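PDB 6XJJ: 2-oxoglutarate-dependent dioxygenase tropC from Talaromyces stipitatus, which acts as an iron- and 2-oxoglutarate-dependent dioxygenase in fungal tropolone biosynthesis, carrying out the oxidative ring expansion of a dearomatized hydroxycyclohexadione. Local coordinates for residues I41-I46 and P275-A280; Y73-L78 and K259-W264; L186-T191 and V249-Q254; I192-G197 and D213-P218. All blocks are in the same frame, centred on the assembly; numbering follows the deposited sequence.

Contact 1: residues I41-I46 and P275-A280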
loop_
_atom_site.group_PDB
_atom_site.type_symbol
_atom_site.label_atom_id
_atom_site.label_comp_id
_atom_site.label_asym_id
_atom_site.label_seq_id
_atom_site.Cartn_x
_atom_site.Cartn_y
_atom_site.Cartn_z
ATOM N N ILE A 41 16.441 -6.249 1.560
ATOM C CA ILE A 41 15.364 -6.087 0.574
ATOM C C ILE A 41 15.939 -5.460 -0.694
ATOM O O ILE A 41 16.601 -4.408 -0.615
ATOM C CB ILE A 41 14.245 -5.225 1.153
ATOM C CG1 ILE A 41 13.630 -5.905 2.380
ATOM C CG2 ILE A 41 13.177 -4.943 0.103
ATOM C CD1 ILE A 41 12.943 -7.253 2.099
ATOM N N PRO A 42 15.724 -6.045 -1.868
ATOM C CA PRO A 42 16.336 -5.507 -3.086
ATOM C C PRO A 42 15.593 -4.292 -3.623
ATOM O O PRO A 42 14.454 -3.999 -3.253
ATOM C CB PRO A 42 16.253 -6.677 -4.073
ATOM C CG PRO A 42 15.082 -7.461 -3.629
ATOM C CD PRO A 42 15.002 -7.305 -2.130
ATOM N N THR A 43 16.284 -3.585 -4.516
ATOM C CA THR A 43 15.734 -2.471 -5.279
ATOM C C THR A 43 15.649 -2.875 -6.743
ATOM O O THR A 43 16.620 -3.396 -7.298
ATOM C CB THR A 43 16.610 -1.224 -5.152
ATOM O OG1 THR A 43 16.662 -0.797 -3.785
ATOM C CG2 THR A 43 16.070 -0.096 -6.022
ATOM N N VAL A 44 14.505 -2.612 -7.370
ATOM C CA VAL A 44 14.292 -2.935 -8.776
ATOM C C VAL A 44 13.921 -1.663 -9.520
ATOM O O VAL A 44 12.991 -0.949 -9.125
ATOM C CB VAL A 44 13.197 -3.997 -8.966
ATOM C CG1 VAL A 44 13.038 -4.326 -10.443
ATOM C CG2 VAL A 44 13.527 -5.234 -8.174
ATOM N N ASP A 45 14.638 -1.396 -10.602
ATOM C CA ASP A 45 14.390 -0.248 -11.457
ATOM C C ASP A 45 13.545 -0.705 -12.642
ATOM O O ASP A 45 13.979 -1.556 -13.427
ATOM C CB ASP A 45 15.718 0.355 -11.917
ATOM C CG ASP A 45 15.540 1.580 -12.800
ATOM O OD1 ASP A 45 14.382 1.927 -13.112
ATOM O OD2 ASP A 45 16.562 2.200 -13.180
ATOM N N ILE A 46 12.336 -0.153 -12.766
ATOM C CA ILE A 46 11.433 -0.528 -13.849
ATOM C C ILE A 46 11.534 0.409 -15.055
ATOM O O ILE A 46 10.731 0.286 -15.983
ATOM C CB ILE A 46 9.980 -0.608 -13.351
ATOM C CG1 ILE A 46 9.476 0.769 -12.899
ATOM C CG2 ILE A 46 9.882 -1.602 -12.194
ATOM C CD1 ILE A 46 7.966 0.838 -12.683
ATOM N N PRO A 275 14.834 -0.424 3.921
ATOM C CA PRO A 275 15.454 0.904 3.940
ATOM C C PRO A 275 14.621 1.926 3.182
ATOM O O PRO A 275 14.000 1.617 2.160
ATOM C CB PRO A 275 16.806 0.669 3.263
ATOM C CG PRO A 275 16.555 -0.473 2.337
ATOM C CD PRO A 275 15.530 -1.344 3.002
ATOM N N VAL A 276 14.606 3.154 3.704
ATOM C CA VAL A 276 14.007 4.279 2.996
ATOM C C VAL A 276 14.920 4.641 1.832
ATOM O O VAL A 276 15.981 5.245 2.027
ATOM C CB VAL A 276 13.783 5.486 3.927
ATOM C CG1 VAL A 276 13.308 6.693 3.141
ATOM C CG2 VAL A 276 12.751 5.152 4.966
ATOM N N ILE A 277 14.521 4.261 0.619
ATOM C CA ILE A 277 15.281 4.567 -0.587
ATOM C C ILE A 277 14.748 5.851 -1.207
ATOM O O ILE A 277 13.543 6.131 -1.185
ATOM C CB ILE A 277 15.230 3.397 -1.592
ATOM C CG1 ILE A 277 15.836 2.129 -0.982
ATOM C CG2 ILE A 277 15.932 3.779 -2.885
ATOM C CD1 ILE A 277 17.290 2.277 -0.556
ATOM N N GLU A 278 15.657 6.631 -1.788
ATOM C CA GLU A 278 15.304 7.911 -2.389
ATOM C C GLU A 278 14.584 7.677 -3.712
ATOM O O GLU A 278 15.099 6.982 -4.594
ATOM C CB GLU A 278 16.559 8.764 -2.576
ATOM C CG GLU A 278 16.372 10.068 -3.340
ATOM C CD GLU A 278 17.610 10.942 -3.255
ATOM O OE1 GLU A 278 18.584 10.530 -2.584
ATOM O OE2 GLU A 278 17.620 12.036 -3.855
ATOM N N ASP A 279 13.385 8.250 -3.839
ATOM C CA ASP A 279 12.579 8.144 -5.056
ATOM C C ASP A 279 12.087 6.718 -5.276
ATOM O O ASP A 279 12.047 6.224 -6.403
ATOM C CB ASP A 279 13.352 8.639 -6.276
ATOM C CG ASP A 279 13.578 10.130 -6.244
ATOM O OD1 ASP A 279 12.876 10.808 -5.465
ATOM O OD2 ASP A 279 14.449 10.627 -6.988
ATOM N N ALA A 280 11.693 6.057 -4.196
ATOM C CA ALA A 280 11.264 4.675 -4.276
ATOM C C ALA A 280 9.888 4.528 -3.655
ATOM O O ALA A 280 9.438 5.366 -2.870
ATOM C CB ALA A 280 12.260 3.738 -3.585
#
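I41 and P275 form the apolar part of this contact. The first carbon of the I41 side chain faces the proline ring, with I41 CB lying 4.5 Å from P275 CD, while the rest of the side chain turns away from the ring, touching Y73 and V274. The ring is therefore met by the root of the isoleucine rather than by its end.

The second meeting is of mixed polarity. T43 OG1 approaches the methylene I277 CG1 at 4.1 Å, a van der Waals contact in which the hydroxyl finds no polar group on the facing segment. The two side chains cross at a slant; in T43 the methyl CG2 lies opposite the backbone N, leaving OG1 (chi1 -62°) to face I277.

The main chains keep their distance. The CA atoms of I41 and P275 are 7.8 Å apart and those of T43 and I277 are 8.5 Å apart, too wide for backbone pairing. The strand partner of 43-45 is instead 75-79, through N77 and V79. On the other segment a type II turn from I277 to A280 reverses the chain, with D279 at positive phi (68°); D279 makes a salt bridge to R88, and its carbonyl accepts from H81.

The contact thus joins strand 43-45, at one edge of the major sheet, to the loop linking strands 270-273 and 281-285, at one margin of the double-stranded beta-helix (jelly-roll) core characteristic of 2-oxoglutarate-dependent dioxygenases.

Contact 2: residues Y73-L78 and K259-W264; sequences YGFFNL and KGLEVW
F75 offers one face of its ring to V263, and this CH-pi contact dominates the interface. The methyl V263 CG2 sits 3.5 Å from the centroid of the F75 ring and 19° off its normal, over the face but displaced towards the rim on the side of F75 CD2 and CE2. Rotation about the valine CA-CB bond puts it there: CG1 lies opposite the backbone N (chi1 173°), which leaves CG2 to lean over the phenylalanine.

Simple apolar contact adds to this at the ring border. L261, two residues earlier on the same strand, reaches the edge of the ring near its plane, with L261 CD2 4.4 Å from F75 CE2. Residues 261 and 263 both point across the gap, so one ring takes a methyl on its face and another at its edge. A looser touch brings V263 CG1 to 4.2 Å from the carbonyl Y73 O. The tyrosine hydroxyl is engaged elsewhere, with E39.

The ring of F75 also meets H302 edge-to-face, and H302 is an iron ligand. Strand 75-79 belongs to the major sheet and 261-265 to the three-stranded one, so these side chains fill space between the two sheets of the beta-helix fold.

The contact is buried and rests on dispersion and on the weak attraction of a methyl for a pi face. Such chemistry is consistent with a hydrophobic flank to the iron site, the L261 side chain being about 6 Å from the metal and F75 probably helping to hold the imidazole of H302 in position.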
loop_
_atom_site.group_PDB
_atom_site.type_symbol
_atom_site.label_atom_id
_atom_site.label_comp_id
_atom_site.label_asym_id
_atom_site.label_seq_id
_atom_site.Cartn_x
_atom_site.Cartn_y
_atom_site.Cartn_z
ATOM N N TYR A 73 11.377 -12.590 -1.080
ATOM C CA TYR A 73 11.070 -11.751 0.068
ATOM C C TYR A 73 9.618 -11.304 0.134
ATOM O O TYR A 73 9.173 -10.865 1.198
ATOM C CB TYR A 73 11.955 -10.493 0.073
ATOM C CG TYR A 73 13.442 -10.776 0.011
ATOM C CD1 TYR A 73 14.172 -11.069 1.156
ATOM C CD2 TYR A 73 14.119 -10.732 -1.201
ATOM C CE1 TYR A 73 15.533 -11.325 1.090
ATOM C CE2 TYR A 73 15.470 -10.982 -1.275
ATOM C CZ TYR A 73 16.175 -11.277 -0.129
ATOM O OH TYR A 73 17.525 -11.525 -0.209
ATOM N N GLY A 74 8.872 -11.386 -0.963
ATOM C CA GLY A 74 7.571 -10.751 -0.990
ATOM C C GLY A 74 7.612 -9.240 -0.948
ATOM O O GLY A 74 6.553 -8.611 -1.001
ATOM N N PHE A 75 8.797 -8.637 -0.825
ATOM C CA PHE A 75 8.956 -7.196 -0.915
ATOM C C PHE A 75 10.061 -6.850 -1.897
ATOM O O PHE A 75 11.000 -7.625 -2.099
ATOM C CB PHE A 75 9.359 -6.471 0.383
ATOM C CG PHE A 75 8.292 -6.362 1.442
ATOM C CD1 PHE A 75 7.295 -7.305 1.622
ATOM C CD2 PHE A 75 8.197 -5.163 2.141
ATOM C CE1 PHE A 75 6.318 -7.122 2.612
ATOM C CE2 PHE A 75 7.223 -4.959 3.083
ATOM C CZ PHE A 75 6.276 -5.934 3.319
ATOM N N PHE A 76 9.942 -5.659 -2.485
ATOM C CA PHE A 76 11.079 -4.902 -2.989
ATOM C C PHE A 76 10.816 -3.405 -2.878
ATOM O O PHE A 76 9.687 -2.957 -2.658
ATOM C CB PHE A 76 11.476 -5.122 -4.462
ATOM C CG PHE A 76 10.334 -5.228 -5.455
ATOM C CD1 PHE A 76 9.010 -5.405 -5.090
ATOM C CD2 PHE A 76 10.567 -4.739 -6.738
ATOM C CE1 PHE A 76 8.007 -5.425 -6.041
ATOM C CE2 PHE A 76 9.554 -4.697 -7.679
ATOM C CZ PHE A 76 8.271 -5.022 -7.316
ATOM N N ASN A 77 11.897 -2.636 -3.047
ATOM C CA ASN A 77 11.833 -1.219 -3.388
ATOM C C ASN A 77 11.806 -1.035 -4.898
ATOM O O ASN A 77 12.556 -1.687 -5.633
ATOM C CB ASN A 77 13.030 -0.461 -2.814
ATOM C CG ASN A 77 12.884 -0.161 -1.342
ATOM O OD1 ASN A 77 12.183 0.774 -0.953
ATOM N ND2 ASN A 77 13.551 -0.948 -0.513
ATOM N N LEU A 78 10.953 -0.119 -5.350
ATOM C CA LEU A 78 10.731 0.138 -6.765
ATOM C C LEU A 78 11.187 1.549 -7.103
ATOM O O LEU A 78 10.773 2.508 -6.444
ATOM C CB LEU A 78 9.251 -0.024 -7.118
ATOM C CG LEU A 78 8.853 0.060 -8.596
ATOM C CD1 LEU A 78 7.594 -0.755 -8.832
ATOM C CD2 LEU A 78 8.632 1.493 -9.052
ATOM N N LYS A 259 12.481 5.353 9.987
ATOM C CA LYS A 259 12.549 3.911 9.814
ATOM C C LYS A 259 11.483 3.286 10.704
ATOM O O LYS A 259 10.716 3.985 11.375
ATOM C CB LYS A 259 13.956 3.367 10.113
ATOM C CG LYS A 259 14.407 3.444 11.569
ATOM C CD LYS A 259 15.865 3.020 11.724
ATOM C CE LYS A 259 16.239 2.809 13.179
ATOM N NZ LYS A 259 15.779 3.919 14.070
ATOM N N GLY A 260 11.422 1.958 10.686
ATOM C CA GLY A 260 10.432 1.246 11.467
ATOM C C GLY A 260 9.907 0.014 10.764
ATOM O O GLY A 260 9.610 -0.993 11.410
ATOM N N LEU A 261 9.799 0.075 9.441
ATOM C CA LEU A 261 9.239 -1.038 8.689
ATOM C C LEU A 261 10.240 -2.186 8.611
ATOM O O LEU A 261 11.394 -1.995 8.209
ATOM C CB LEU A 261 8.851 -0.580 7.286
ATOM C CG LEU A 261 8.220 -1.627 6.362
ATOM C CD1 LEU A 261 6.875 -2.074 6.912
ATOM C CD2 LEU A 261 8.069 -1.084 4.949
ATOM N N GLU A 262 9.794 -3.383 8.990
ATOM C CA GLU A 262 10.622 -4.577 8.915
ATOM C C GLU A 262 9.770 -5.768 8.493
ATOM O O GLU A 262 8.555 -5.801 8.705
ATOM C CB GLU A 262 11.335 -4.849 10.250
ATOM C CG GLU A 262 10.422 -4.980 11.462
ATOM C CD GLU A 262 11.205 -5.116 12.757
ATOM O OE1 GLU A 262 12.417 -5.415 12.689
ATOM O OE2 GLU A 262 10.613 -4.931 13.839
ATOM N N VAL A 263 10.439 -6.757 7.899
ATOM C CA VAL A 263 9.796 -7.850 7.178
ATOM C C VAL A 263 10.367 -9.166 7.689
ATOM O O VAL A 263 11.585 -9.299 7.848
ATOM C CB VAL A 263 10.013 -7.721 5.652
ATOM C CG1 VAL A 263 9.498 -8.945 4.896
ATOM C CG2 VAL A 263 9.347 -6.451 5.113
ATOM N N TRP A 264 9.492 -10.140 7.927
ATOM C CA TRP A 264 9.920 -11.436 8.437
ATOM C C TRP A 264 10.351 -12.337 7.285
ATOM O O TRP A 264 9.575 -12.581 6.355
ATOM C CB TRP A 264 8.794 -12.099 9.234
ATOM C CG TRP A 264 9.143 -13.495 9.703
ATOM C CD1 TRP A 264 8.735 -14.674 9.140
ATOM C CD2 TRP A 264 9.964 -13.853 10.824
ATOM N NE1 TRP A 264 9.249 -15.737 9.838
ATOM C CE2 TRP A 264 10.006 -15.262 10.877
ATOM C CE3 TRP A 264 10.665 -13.122 11.788
ATOM C CZ2 TRP A 264 10.725 -15.952 11.851
ATOM C CZ3 TRP A 264 11.376 -13.812 12.756
ATOM C CH2 TRP A 264 11.400 -15.212 12.779
#

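Contact 3: residues L186-T191 and V249-Q254; sequences LDLVST and VSILLQ
I251 projects from its strand as a long ridge towards the helix, and its terminal methyl settles between two helical side chains. I251 CD1 lies 3.6 Å from V189 CB and 4.1 Å from L188 CG, filling the hollow between these consecutive residues. The other branch of the isoleucine, CG2, makes a second bump, which meets L188 CD2 at 4.1 Å.

V189 returns the shape. With V189 CG1 set between the backbone N and the carbonyl carbon (chi1 76°), CG2 lies opposite N and drops into the notch between the two strand residues that share this face, 3.8 Å from V249 CG1 and 3.9 Å from I251 CD1. V189 and V249 run alongside each other in opposing senses, whereas V189 and I251 cross.

The helix and strand axes approach to 9.6 Å with 130° between their directions, so the helix lies aslant across the strand. On a flank turned from the strand, L186 O accepts from both S190 N and S190 OG, which come from opposite faces of its plane.

S250, between the two strand contributors, points away, its OG hydrogen-bonded to OD2 of the iron ligand D245. A long helix buttressing the outer face of the major sheet, with the metal site beyond the other face, is characteristic of the double-stranded beta-helix dioxygenases.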
loop_
_atom_site.group_PDB
_atom_site.type_symbol
_atom_site.label_atom_id
_atom_site.label_comp_id
_atom_site.label_asym_id
_atom_site.label_seq_id
_atom_site.Cartn_x
_atom_site.Cartn_y
_atom_site.Cartn_z
ATOM N N LEU A 186 -2.879 4.217 -8.997
ATOM C CA LEU A 186 -3.572 3.275 -9.873
ATOM C C LEU A 186 -2.758 2.978 -11.126
ATOM O O LEU A 186 -2.693 1.827 -11.577
ATOM C CB LEU A 186 -4.954 3.805 -10.256
ATOM C CG LEU A 186 -5.677 2.964 -11.318
ATOM C CD1 LEU A 186 -5.815 1.526 -10.881
ATOM C CD2 LEU A 186 -7.047 3.539 -11.624
ATOM N N ASP A 187 -2.128 3.999 -11.707
ATOM C CA ASP A 187 -1.346 3.763 -12.912
ATOM C C ASP A 187 -0.134 2.892 -12.617
ATOM O O ASP A 187 0.182 1.972 -13.381
ATOM C CB ASP A 187 -0.891 5.080 -13.523
ATOM C CG ASP A 187 -0.109 4.870 -14.791
ATOM O OD1 ASP A 187 -0.714 4.445 -15.798
ATOM O OD2 ASP A 187 1.120 5.081 -14.767
ATOM N N LEU A 188 0.570 3.187 -11.527
ATOM C CA LEU A 188 1.745 2.403 -11.169
ATOM C C LEU A 188 1.379 0.960 -10.844
ATOM O O LEU A 188 2.104 0.033 -11.227
ATOM C CB LEU A 188 2.465 3.060 -9.992
ATOM C CG LEU A 188 3.646 2.301 -9.382
ATOM C CD1 LEU A 188 4.719 2.029 -10.410
ATOM C CD2 LEU A 188 4.224 3.103 -8.231
ATOM N N VAL A 189 0.259 0.737 -10.148
ATOM C CA VAL A 189 -0.059 -0.625 -9.741
ATOM C C VAL A 189 -0.487 -1.436 -10.953
ATOM O O VAL A 189 -0.313 -2.659 -10.984
ATOM C CB VAL A 189 -1.137 -0.644 -8.639
ATOM C CG1 VAL A 189 -2.514 -0.375 -9.203
ATOM C CG2 VAL A 189 -1.102 -1.955 -7.895
ATOM N N SER A 190 -1.049 -0.776 -11.970
ATOM C CA SER A 190 -1.378 -1.471 -13.210
ATOM C C SER A 190 -0.114 -1.916 -13.933
ATOM O O SER A 190 -0.069 -3.010 -14.510
ATOM C CB SER A 190 -2.214 -0.568 -14.109
ATOM O OG SER A 190 -3.440 -0.227 -13.488
ATOM N N THR A 191 0.922 -1.074 -13.911
ATOM C CA THR A 191 2.224 -1.471 -14.436
ATOM C C THR A 191 2.775 -2.668 -13.665
ATOM O O THR A 191 3.216 -3.661 -14.259
ATOM C CB THR A 191 3.195 -0.288 -14.355
ATOM O OG1 THR A 191 2.668 0.819 -15.092
ATOM C CG2 THR A 191 4.564 -0.665 -14.908
ATOM N N VAL A 249 -1.592 -6.327 -4.322
ATOM C CA VAL A 249 -0.372 -5.529 -4.373
ATOM C C VAL A 249 -0.552 -4.337 -3.443
ATOM O O VAL A 249 -1.644 -3.767 -3.360
ATOM C CB VAL A 249 -0.054 -5.065 -5.812
ATOM C CG1 VAL A 249 1.211 -4.196 -5.842
ATOM C CG2 VAL A 249 0.083 -6.274 -6.742
ATOM N N SER A 250 0.509 -3.986 -2.715
ATOM C CA SER A 250 0.517 -2.790 -1.884
ATOM C C SER A 250 1.717 -1.941 -2.274
ATOM O O SER A 250 2.793 -2.473 -2.566
ATOM C CB SER A 250 0.572 -3.124 -0.388
ATOM O OG SER A 250 -0.541 -3.911 0.011
ATOM N N ILE A 251 1.526 -0.623 -2.278
ATOM C CA ILE A 251 2.563 0.323 -2.677
ATOM C C ILE A 251 2.662 1.372 -1.579
ATOM O O ILE A 251 1.693 2.099 -1.324
ATOM C CB ILE A 251 2.263 1.004 -4.021
ATOM C CG1 ILE A 251 1.931 -0.030 -5.095
ATOM C CG2 ILE A 251 3.485 1.812 -4.443
ATOM C CD1 ILE A 251 1.426 0.566 -6.391
ATOM N N LEU A 252 3.830 1.473 -0.954
ATOM C CA LEU A 252 4.019 2.300 0.225
ATOM C C LEU A 252 4.999 3.417 -0.096
ATOM O O LEU A 252 6.004 3.195 -0.779
ATOM C CB LEU A 252 4.559 1.464 1.395
ATOM C CG LEU A 252 4.829 2.111 2.756
ATOM C CD1 LEU A 252 3.526 2.411 3.489
ATOM C CD2 LEU A 252 5.753 1.223 3.586
ATOM N N LEU A 253 4.706 4.613 0.403
ATOM C CA LEU A 253 5.611 5.752 0.316
ATOM C C LEU A 253 6.080 6.100 1.720
ATOM O O LEU A 253 5.275 6.544 2.547
ATOM C CB LEU A 253 4.918 6.953 -0.329
ATOM C CG LEU A 253 5.703 8.270 -0.364
ATOM C CD1 LEU A 253 6.967 8.140 -1.200
ATOM C CD2 LEU A 253 4.829 9.404 -0.878
ATOM N N GLN A 254 7.367 5.911 1.990
ATOM C CA GLN A 254 7.898 6.252 3.296
ATOM C C GLN A 254 8.466 7.664 3.250
ATOM O O GLN A 254 8.569 8.288 2.191
ATOM C CB GLN A 254 8.981 5.273 3.731
ATOM C CG GLN A 254 8.677 3.839 3.503
ATOM C CD GLN A 254 9.701 2.988 4.166
ATOM O OE1 GLN A 254 10.466 3.481 4.988
ATOM N NE2 GLN A 254 9.902 1.796 3.639
#

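Contact 4: residues I192-G197 and D213-P218; sequences IVRILG and DILINP
V193 overlaps the ends of two side chains, I214 and L215, which stand on consecutive residues of the opposite segment. The setting is the long helix 171-204 that backs the major sheet of the double-stranded beta-helix fold; after it the chain doubles back through a 3-10 segment that includes 213-215, before entering strand 222-227.

Both methyls of V193 are used. V193 CG2 touches I214 CD1 at 3.8 Å and L215 CD2 at 4.1 Å, and V193 CG1 also lies 4.0 Å from I214 CD1, so the isoleucine tip rests against the fork of the valine. V193 and L215 reach towards each other tip to tip, while V193 and I214 cross. I214 gets there by an uncommon turn: its CG1 stands between backbone N and carbonyl carbon (chi1 47°), and the extended remainder carries CD1 to the helix even though the side chain does not set out in that direction.

L318 of strand 311-318 touches V193, I214 and L215 alike, so a small apolar cluster joins the helix, the returning segment and the sheet. The turn itself is kept by the backbone bond I216 N to D213 O (3.1 Å), and I216 O accepts from N321.

At the more exposed margin R194 extends from CG to NE and turns a face of its guanidinium to the leucine. There the contact is of a methyl with a flat cationic group and involves the face rather than the N-H edge: L215 CD1 sits over one face of the guanidinium, 4.1 Å from R194 NH2.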
loop_
_atom_site.group_PDB
_atom_site.type_symbol
_atom_site.label_atom_id
_atom_site.label_comp_id
_atom_site.label_asym_id
_atom_site.label_seq_id
_atom_site.Cartn_x
_atom_site.Cartn_y
_atom_site.Cartn_z
ATOM N N ILE A 192 2.753 -2.586 -12.332
ATOM C CA ILE A 192 3.261 -3.670 -11.496
ATOM C C ILE A 192 2.538 -4.972 -11.809
ATOM O O ILE A 192 3.163 -6.033 -11.919
ATOM C CB ILE A 192 3.131 -3.286 -10.009
ATOM C CG1 ILE A 192 4.065 -2.112 -9.696
ATOM C CG2 ILE A 192 3.475 -4.467 -9.101
ATOM C CD1 ILE A 192 3.814 -1.436 -8.367
ATOM N N VAL A 193 1.215 -4.916 -11.959
ATOM C CA VAL A 193 0.448 -6.127 -12.238
ATOM C C VAL A 193 0.906 -6.781 -13.534
ATOM O O VAL A 193 1.062 -8.006 -13.600
ATOM C CB VAL A 193 -1.055 -5.807 -12.264
ATOM C CG1 VAL A 193 -1.835 -6.968 -12.849
ATOM C CG2 VAL A 193 -1.538 -5.520 -10.845
ATOM N N ARG A 194 1.118 -5.987 -14.586
ATOM C CA ARG A 194 1.478 -6.576 -15.871
ATOM C C ARG A 194 2.875 -7.174 -15.838
ATOM O O ARG A 194 3.148 -8.146 -16.552
ATOM C CB ARG A 194 1.385 -5.529 -16.977
ATOM C CG ARG A 194 0.012 -4.916 -17.118
ATOM C CD ARG A 194 -0.084 -3.973 -18.301
ATOM N NE ARG A 194 -1.306 -3.181 -18.221
ATOM C CZ ARG A 194 -1.379 -1.947 -17.723
ATOM N NH1 ARG A 194 -0.285 -1.308 -17.321
ATOM N NH2 ARG A 194 -2.550 -1.328 -17.672
ATOM N N ILE A 195 3.776 -6.596 -15.041
ATOM C CA ILE A 195 5.099 -7.183 -14.858
ATOM C C ILE A 195 4.984 -8.519 -14.130
ATOM O O ILE A 195 5.622 -9.510 -14.510
ATOM C CB ILE A 195 6.021 -6.200 -14.111
ATOM C CG1 ILE A 195 6.272 -4.953 -14.964
ATOM C CG2 ILE A 195 7.344 -6.867 -13.764
ATOM C CD1 ILE A 195 6.971 -3.818 -14.219
ATOM N N LEU A 196 4.165 -8.566 -13.073
ATOM C CA LEU A 196 3.903 -9.824 -12.377
ATOM C C LEU A 196 3.304 -10.860 -13.323
ATOM O O LEU A 196 3.739 -12.018 -13.350
ATOM C CB LEU A 196 2.971 -9.570 -11.187
ATOM C CG LEU A 196 3.567 -8.740 -10.043
ATOM C CD1 LEU A 196 2.510 -8.307 -9.039
ATOM C CD2 LEU A 196 4.661 -9.520 -9.328
ATOM N N GLY A 197 2.300 -10.460 -14.106
ATOM C CA GLY A 197 1.730 -11.370 -15.088
ATOM C C GLY A 197 2.775 -11.938 -16.029
ATOM O O GLY A 197 2.730 -13.118 -16.386
ATOM N N ASP A 213 -7.257 -8.900 -15.060
ATOM C CA ASP A 213 -8.670 -8.680 -14.763
ATOM C C ASP A 213 -8.902 -7.967 -13.433
ATOM O O ASP A 213 -9.983 -7.402 -13.237
ATOM C CB ASP A 213 -9.417 -10.012 -14.775
ATOM C CG ASP A 213 -9.571 -10.570 -16.174
ATOM O OD1 ASP A 213 -9.380 -9.800 -17.137
ATOM O OD2 ASP A 213 -9.880 -11.769 -16.321
ATOM N N ILE A 214 -7.937 -7.997 -12.506
ATOM C CA ILE A 214 -8.059 -7.191 -11.292
ATOM C C ILE A 214 -7.947 -5.705 -11.577
ATOM O O ILE A 214 -8.290 -4.888 -10.714
ATOM C CB ILE A 214 -7.009 -7.544 -10.222
ATOM C CG1 ILE A 214 -5.619 -7.640 -10.854
ATOM C CG2 ILE A 214 -7.408 -8.796 -9.435
ATOM C CD1 ILE A 214 -4.473 -7.649 -9.866
ATOM N N LEU A 215 -7.437 -5.319 -12.740
ATOM C CA LEU A 215 -7.442 -3.909 -13.092
ATOM C C LEU A 215 -8.804 -3.451 -13.596
ATOM O O LEU A 215 -9.039 -2.240 -13.666
ATOM C CB LEU A 215 -6.358 -3.633 -14.134
ATOM C CG LEU A 215 -4.951 -4.021 -13.667
ATOM C CD1 LEU A 215 -3.961 -3.838 -14.780
ATOM C CD2 LEU A 215 -4.510 -3.243 -12.437
ATOM N N ILE A 216 -9.701 -4.384 -13.913
ATOM C CA ILE A 216 -11.060 -4.066 -14.348
ATOM C C ILE A 216 -11.879 -3.615 -13.138
ATOM O O ILE A 216 -12.321 -4.438 -12.332
ATOM C CB ILE A 216 -11.727 -5.261 -15.039
ATOM C CG1 ILE A 216 -10.937 -5.707 -16.273
ATOM C CG2 ILE A 216 -13.157 -4.925 -15.423
ATOM C CD1 ILE A 216 -10.775 -4.637 -17.348
ATOM N N ASN A 217 -12.114 -2.312 -13.034
ATOM C CA ASN A 217 -13.004 -1.747 -12.028
ATOM C C ASN A 217 -12.482 -2.101 -10.641
ATOM O O ASN A 217 -13.179 -2.757 -9.859
ATOM C CB ASN A 217 -14.425 -2.278 -12.209
ATOM C CG ASN A 217 -15.471 -1.295 -11.730
ATOM O OD1 ASN A 217 -15.359 -0.093 -11.988
ATOM N ND2 ASN A 217 -16.452 -1.780 -10.968
ATOM N N PRO A 218 -11.281 -1.661 -10.296
ATOM C CA PRO A 218 -10.558 -2.256 -9.169
ATOM C C PRO A 218 -10.981 -1.692 -7.823
ATOM O O PRO A 218 -11.478 -0.571 -7.709
ATOM C CB PRO A 218 -9.104 -1.888 -9.472
ATOM C CG PRO A 218 -9.218 -0.577 -10.203
ATOM C CD PRO A 218 -10.488 -0.631 -10.992
#

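How the contacts relate
Contacts 1 and 2 lie about 10 Å apart, centre to centre, and share the edge of the major sheet: N77 probably hydrogen-bonds on both sides of T43, N77 O with V44 N (2.8 Å) and N77 N with P42 O (2.9 Å). Contacts 3 and 4 both use helix 171-204 on the outer face of that sheet and meet where I251 CD1 lies 3.7 Å from I192 CD1. L261 of contact 2 touches L252 of contact 3, CD2 to CD2 at 3.5 Å. Contact 2 flanks the iron bound by H243, D245 and H302; the I251 side chain of contact 3 is about 11 Å from the metal, and contact 4 lies away from the site.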